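Local coordinates for hypothetical protein XCC3642 (Xanthomonas campestris pv. campestris, PDB 2E12) that is of unknown function but adopts a novel variant of the Sm-like motif, a fold that in other proteins often serves RNA binding, at residues A[20-25]-A[49-54]; A[16-21]-A[62-67]. All coordinates share one frame; numbering follows the deposited sequence.

How the interactions relate
Both interactions set helix 12-23 against one antiparallel sheet, in which strands 44-55 and 61-70 are neighbours. Their centres lie about 4 Å apart. Along the chain the order is 16-21, 20-25, 49-54, 62-67, and His-20 and Trp-21 belong to both. Interaction 2 uses the middle of the helix, and interaction 1 its C-terminal end and the loop after it. The two strands are tied by a probable hydrogen bond from Gln-52 N to Asn-64 O (2.9 Å). Ile-51 CD1 also packs on Leu-18 O (3.6 Å), which joins the two contacts directly. The helix is thus packed on the sheet. It also takes part in the dimer contact, where His-20 hydrogen-bonds to Gln-12 and Glu-19 of the second subunit.

Interaction 1 (A[20-25]-A[49-54]); sequences HWVKLL and PTIQTY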
loop_
_atom_site.group_PDB
_atom_site.type_symbol
_atom_site.label_atom_id
_atom_site.label_comp_id
_atom_site.label_asym_id
_atom_site.label_seq_id
_atom_site.Cartn_x
_atom_site.Cartn_y
_atom_site.Cartn_z
ATOM N N HIS A 20 0.301 -3.478 -2.100
ATOM C CA HIS A 20 1.745 -3.524 -1.874
ATOM C C HIS A 20 2.295 -4.924 -2.184
ATOM O O HIS A 20 3.403 -5.055 -2.684
ATOM C CB HIS A 20 2.077 -3.149 -0.425
ATOM C CG HIS A 20 3.543 -3.151 -0.119
ATOM N ND1 HIS A 20 4.435 -2.308 -0.744
ATOM C CD2 HIS A 20 4.271 -3.901 0.741
ATOM C CE1 HIS A 20 5.653 -2.540 -0.284
ATOM N NE2 HIS A 20 5.580 -3.502 0.618
ATOM N N TRP A 21 1.507 -5.960 -1.895
ATOM C CA TRP A 21 1.919 -7.344 -2.144
ATOM C C TRP A 21 2.156 -7.601 -3.624
ATOM O O TRP A 21 3.076 -8.332 -3.998
ATOM C CB TRP A 21 0.857 -8.329 -1.635
ATOM C CG TRP A 21 0.751 -8.436 -0.130
ATOM C CD1 TRP A 21 -0.335 -8.862 0.581
ATOM C CD2 TRP A 21 1.769 -8.137 0.836
ATOM N NE1 TRP A 21 -0.060 -8.844 1.925
ATOM C CE2 TRP A 21 1.224 -8.405 2.111
ATOM C CE3 TRP A 21 3.089 -7.669 0.749
ATOM C CZ2 TRP A 21 1.952 -8.220 3.291
ATOM C CZ3 TRP A 21 3.811 -7.484 1.923
ATOM C CH2 TRP A 21 3.239 -7.761 3.177
ATOM N N VAL A 22 1.311 -7.014 -4.467
ATOM C CA VAL A 22 1.455 -7.180 -5.909
ATOM C C VAL A 22 2.811 -6.617 -6.342
ATOM O O VAL A 22 3.532 -7.237 -7.108
ATOM C CB VAL A 22 0.308 -6.457 -6.665
ATOM C CG1 VAL A 22 0.475 -6.612 -8.175
ATOM C CG2 VAL A 22 -1.037 -7.032 -6.220
ATOM N N LYS A 23 3.144 -5.442 -5.820
ATOM C CA LYS A 23 4.408 -4.776 -6.112
ATOM C C LYS A 23 5.602 -5.664 -5.767
ATOM O O LYS A 23 6.664 -5.562 -6.380
ATOM C CB LYS A 23 4.500 -3.471 -5.312
ATOM C CG LYS A 23 3.613 -2.345 -5.820
ATOM C CD LYS A 23 4.205 -1.696 -7.059
ATOM C CE LYS A 23 5.659 -1.316 -6.809
ATOM N NZ LYS A 23 5.823 -0.655 -5.482
ATOM N N LEU A 24 5.425 -6.529 -4.775
ATOM C CA LEU A 24 6.488 -7.425 -4.351
ATOM C C LEU A 24 6.359 -8.823 -4.964
ATOM O O LEU A 24 7.196 -9.686 -4.724
ATOM C CB LEU A 24 6.496 -7.526 -2.828
ATOM C CG LEU A 24 6.626 -6.192 -2.086
ATOM C CD1 LEU A 24 6.564 -6.448 -0.584
ATOM C CD2 LEU A 24 7.928 -5.500 -2.462
ATOM N N LEU A 25 5.316 -9.047 -5.754
ATOM C CA LEU A 25 5.107 -10.353 -6.375
ATOM C C LEU A 25 5.052 -10.256 -7.892
ATOM O O LEU A 25 4.103 -10.736 -8.521
ATOM C CB LEU A 25 3.802 -10.984 -5.869
ATOM C CG LEU A 25 3.761 -11.472 -4.419
ATOM C CD1 LEU A 25 2.330 -11.780 -4.005
ATOM C CD2 LEU A 25 4.635 -12.704 -4.281
ATOM N N PRO A 49 -0.058 -11.200 -10.077
ATOM C CA PRO A 49 -1.465 -11.229 -9.665
ATOM C C PRO A 49 -2.130 -9.863 -9.777
ATOM O O PRO A 49 -1.454 -8.840 -9.907
ATOM C CB PRO A 49 -1.389 -11.724 -8.228
ATOM C CG PRO A 49 -0.105 -11.128 -7.747
ATOM C CD PRO A 49 0.832 -11.373 -8.913
ATOM N N THR A 50 -3.459 -9.855 -9.728
ATOM C CA THR A 50 -4.214 -8.612 -9.830
ATOM C C THR A 50 -5.278 -8.567 -8.744
ATOM O O THR A 50 -5.828 -9.604 -8.369
ATOM C CB THR A 50 -4.918 -8.514 -11.195
ATOM O OG1 THR A 50 -5.900 -9.552 -11.296
ATOM C CG2 THR A 50 -3.908 -8.674 -12.324
ATOM N N ILE A 51 -5.555 -7.377 -8.227
ATOM C CA ILE A 51 -6.583 -7.230 -7.201
ATOM C C ILE A 51 -7.896 -6.977 -7.938
ATOM O O ILE A 51 -7.947 -6.136 -8.842
ATOM C CB ILE A 51 -6.277 -6.038 -6.259
ATOM C CG1 ILE A 51 -4.908 -6.237 -5.597
ATOM C CG2 ILE A 51 -7.358 -5.918 -5.199
ATOM C CD1 ILE A 51 -4.768 -7.533 -4.807
ATOM N N GLN A 52 -8.940 -7.723 -7.576
ATOM C CA GLN A 52 -10.242 -7.592 -8.228
ATOM C C GLN A 52 -11.413 -7.560 -7.253
ATOM O O GLN A 52 -11.238 -7.640 -6.036
ATOM C CB GLN A 52 -10.471 -8.759 -9.188
ATOM C CG GLN A 52 -9.364 -9.005 -10.189
ATOM C CD GLN A 52 -9.486 -10.361 -10.859
ATOM O OE1 GLN A 52 -10.549 -10.728 -11.357
ATOM N NE2 GLN A 52 -8.392 -11.111 -10.877
ATOM N N THR A 53 -12.613 -7.458 -7.820
ATOM C CA THR A 53 -13.863 -7.439 -7.054
ATOM C C THR A 53 -14.537 -8.818 -7.074
ATOM O O THR A 53 -14.680 -9.444 -8.131
ATOM C CB THR A 53 -14.855 -6.418 -7.638
ATOM O OG1 THR A 53 -14.256 -5.115 -7.655
ATOM C CG2 THR A 53 -16.126 -6.386 -6.803
ATOM N N TYR A 54 -14.975 -9.277 -5.908
ATOM C CA TYR A 54 -15.640 -10.584 -5.790
ATOM C C TYR A 54 -16.836 -10.459 -4.854
ATOM O O TYR A 54 -17.081 -9.390 -4.305
ATOM C CB TYR A 54 -14.677 -11.620 -5.197
ATOM C CG TYR A 54 -13.442 -11.922 -6.024
ATOM C CD1 TYR A 54 -13.496 -12.813 -7.095
ATOM C CD2 TYR A 54 -12.212 -11.342 -5.712
ATOM C CE1 TYR A 54 -12.355 -13.121 -7.830
ATOM C CE2 TYR A 54 -11.069 -11.642 -6.440
ATOM C CZ TYR A 54 -11.146 -12.532 -7.497
ATOM O OH TYR A 54 -10.013 -12.837 -8.215
#
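Val-22 and Pro-49 bring the two backbones nearest each other, with their CA atoms 6.2 Å apart. Segment 20-25 is the last turn of helix 12-23 and the loop after it. Segment 49-54 lies on strand 44-55, which is interrupted by a bulge or short loop. A bond from Leu-25 N to Val-22 O (2.9 Å) folds the chain at the helix end, and the CB of Leu-25 points toward segment 49-54.

Val-22 works with both branches. Val-22 CG1, anti to the backbone N (chi1 179°), sits 3.4 Å from Pro-49 O. Val-22 CG2 meets Ile-51 CG1 at 4.0 Å, with Ile-51 CD1 just as near. The Val-22 and Ile-51 side chains are skewed against each other. At its ring, Pro-49 CD is 4.3 Å from Leu-25 CB and 3.4 Å from Leu-25 O. Met-83 touches both Val-22 and Pro-49, and Leu-67 touches both Pro-49 and Leu-25.

The contact combines apolar side-chain packing with two close approaches of carbon to carbonyl oxygen. Leu-25 O is buried here and has no hydrogen-bond partner in the model. Its neighbour Pro-49 CD is a carbon and cannot serve as a conventional donor. Close packing rather than polar bonding joins the helix end to strand 44-55, outermost in its sheet within this chain.

Interaction 2 (A[16-21]-A[62-67]); sequences ATLEHW and GSNGQL
Leu-18 rests on Ser-63 and Asn-64, where the N-terminal helix of this Sm-like fold lies over a strand of its antiparallel sheet. The nearest CA atoms are those of Leu-18 and Asn-64, 7.2 Å apart.

On the helix side the packing comes from Leu-18. Leu-18 has CG anti to its carbonyl carbon (chi1 -71°), which directs the branch at the strand. CD1 does most of the touching. Leu-18 CD1 lies over the backbone, 4.0 Å from Ser-63 O and 4.1 Å from Asn-64 CA. Leu-18 CD1 also reaches Ser-63 CB at 4.3 Å. Leu-18 CD2 comes less close, 4.5 Å from Asn-64 OD1. Ile-51 of the adjoining strand touches both Leu-18 and Ser-63.

Polar bonds lie within the segments or lead outward. In the helix, His-20 N bonds to Ala-16 O at 3.2 Å. Toward the second subunit, Glu-19 OE2 makes a salt bridge to Lys-23 NZ of that chain. Asn-64 starts out away from the helix, and its amide is held by two bonds. ND2 donates to His-7 O. Asn-64 OD1 turns back on its own strand and accepts Gly-65 N at 2.7 Å, with the donor tilted 27° from the carbonyl plane and meeting the C=O almost side-on, at 99°.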
loop_
_atom_site.group_PDB
_atom_site.type_symbol
_atom_site.label_atom_id
_atom_site.label_comp_id
_atom_site.label_asym_id
_atom_site.label_seq_id
_atom_site.Cartn_x
_atom_site.Cartn_y
_atom_site.Cartn_z
ATOM N N ALA A 16 -4.720 -1.197 0.721
ATOM C CA ALA A 16 -3.339 -0.709 0.648
ATOM C C ALA A 16 -2.372 -1.882 0.817
ATOM O O ALA A 16 -1.354 -1.966 0.128
ATOM C CB ALA A 16 -3.087 0.342 1.732
ATOM N N THR A 17 -2.698 -2.787 1.735
ATOM C CA THR A 17 -1.871 -3.964 1.972
ATOM C C THR A 17 -1.905 -4.855 0.726
ATOM O O THR A 17 -0.857 -5.232 0.201
ATOM C CB THR A 17 -2.374 -4.774 3.196
ATOM O OG1 THR A 17 -3.728 -5.180 2.981
ATOM C CG2 THR A 17 -2.326 -3.924 4.451
ATOM N N LEU A 18 -3.107 -5.164 0.244
ATOM C CA LEU A 18 -3.263 -6.002 -0.940
ATOM C C LEU A 18 -2.479 -5.492 -2.146
ATOM O O LEU A 18 -1.923 -6.285 -2.907
ATOM C CB LEU A 18 -4.747 -6.126 -1.311
ATOM C CG LEU A 18 -5.623 -6.964 -0.373
ATOM C CD1 LEU A 18 -7.092 -6.796 -0.735
ATOM C CD2 LEU A 18 -5.214 -8.426 -0.473
ATOM N N GLU A 19 -2.430 -4.174 -2.321
ATOM C CA GLU A 19 -1.720 -3.589 -3.457
ATOM C C GLU A 19 -0.203 -3.638 -3.323
ATOM O O GLU A 19 0.503 -3.824 -4.314
ATOM C CB GLU A 19 -2.195 -2.143 -3.688
ATOM C CG GLU A 19 -3.617 -2.069 -4.241
ATOM C CD GLU A 19 -4.150 -0.650 -4.345
ATOM O OE1 GLU A 19 -4.186 0.054 -3.314
ATOM O OE2 GLU A 19 -4.544 -0.240 -5.458
ATOM N N HIS A 20 0.301 -3.478 -2.100
ATOM C CA HIS A 20 1.745 -3.524 -1.874
ATOM C C HIS A 20 2.295 -4.924 -2.184
ATOM O O HIS A 20 3.403 -5.055 -2.684
ATOM C CB HIS A 20 2.077 -3.149 -0.425
ATOM C CG HIS A 20 3.543 -3.151 -0.119
ATOM N ND1 HIS A 20 4.435 -2.308 -0.744
ATOM C CD2 HIS A 20 4.271 -3.901 0.741
ATOM C CE1 HIS A 20 5.653 -2.540 -0.284
ATOM N NE2 HIS A 20 5.580 -3.502 0.618
ATOM N N TRP A 21 1.507 -5.960 -1.895
ATOM C CA TRP A 21 1.919 -7.344 -2.144
ATOM C C TRP A 21 2.156 -7.601 -3.624
ATOM O O TRP A 21 3.076 -8.332 -3.998
ATOM C CB TRP A 21 0.857 -8.329 -1.635
ATOM C CG TRP A 21 0.751 -8.436 -0.130
ATOM C CD1 TRP A 21 -0.335 -8.862 0.581
ATOM C CD2 TRP A 21 1.769 -8.137 0.836
ATOM N NE1 TRP A 21 -0.060 -8.844 1.925
ATOM C CE2 TRP A 21 1.224 -8.405 2.111
ATOM C CE3 TRP A 21 3.089 -7.669 0.749
ATOM C CZ2 TRP A 21 1.952 -8.220 3.291
ATOM C CZ3 TRP A 21 3.811 -7.484 1.923
ATOM C CH2 TRP A 21 3.239 -7.761 3.177
ATOM N N GLY A 62 -16.351 -6.971 -2.528
ATOM C CA GLY A 62 -15.132 -6.401 -1.964
ATOM C C GLY A 62 -13.889 -6.793 -2.751
ATOM O O GLY A 62 -13.986 -7.460 -3.780
ATOM N N SER A 63 -12.715 -6.393 -2.269
ATOM C CA SER A 63 -11.478 -6.702 -2.974
ATOM C C SER A 63 -10.705 -7.891 -2.420
ATOM O O SER A 63 -10.817 -8.236 -1.250
ATOM C CB SER A 63 -10.569 -5.474 -2.990
ATOM O OG SER A 63 -11.154 -4.440 -3.757
ATOM N N ASN A 64 -9.919 -8.510 -3.297
ATOM C CA ASN A 64 -9.076 -9.653 -2.960
ATOM C C ASN A 64 -8.310 -10.046 -4.223
ATOM O O ASN A 64 -8.417 -9.375 -5.246
ATOM C CB ASN A 64 -9.924 -10.831 -2.491
ATOM C CG ASN A 64 -9.171 -11.750 -1.549
ATOM O OD1 ASN A 64 -7.942 -11.818 -1.574
ATOM N ND2 ASN A 64 -9.905 -12.480 -0.732
ATOM N N GLY A 65 -7.542 -11.130 -4.148
ATOM C CA GLY A 65 -6.782 -11.580 -5.306
ATOM C C GLY A 65 -6.314 -13.022 -5.189
ATOM O O GLY A 65 -6.244 -13.580 -4.091
ATOM N N GLN A 66 -5.988 -13.630 -6.328
ATOM C CA GLN A 66 -5.531 -15.009 -6.352
ATOM C C GLN A 66 -4.121 -15.074 -6.902
ATOM O O GLN A 66 -3.826 -14.484 -7.939
ATOM C CB GLN A 66 -6.479 -15.867 -7.202
ATOM C CG GLN A 66 -7.902 -15.931 -6.625
ATOM C CD GLN A 66 -8.862 -16.733 -7.489
ATOM O OE1 GLN A 66 -8.772 -17.954 -7.556
ATOM N NE2 GLN A 66 -9.774 -16.042 -8.165
ATOM N N LEU A 67 -3.264 -15.801 -6.189
ATOM C CA LEU A 67 -1.854 -15.978 -6.536
ATOM C C LEU A 67 -1.551 -17.443 -6.830
ATOM O O LEU A 67 -1.993 -18.337 -6.106
ATOM C CB LEU A 67 -0.979 -15.519 -5.370
ATOM C CG LEU A 67 0.536 -15.727 -5.399
ATOM C CD1 LEU A 67 1.159 -14.849 -6.458
ATOM C CD2 LEU A 67 1.117 -15.383 -4.036
#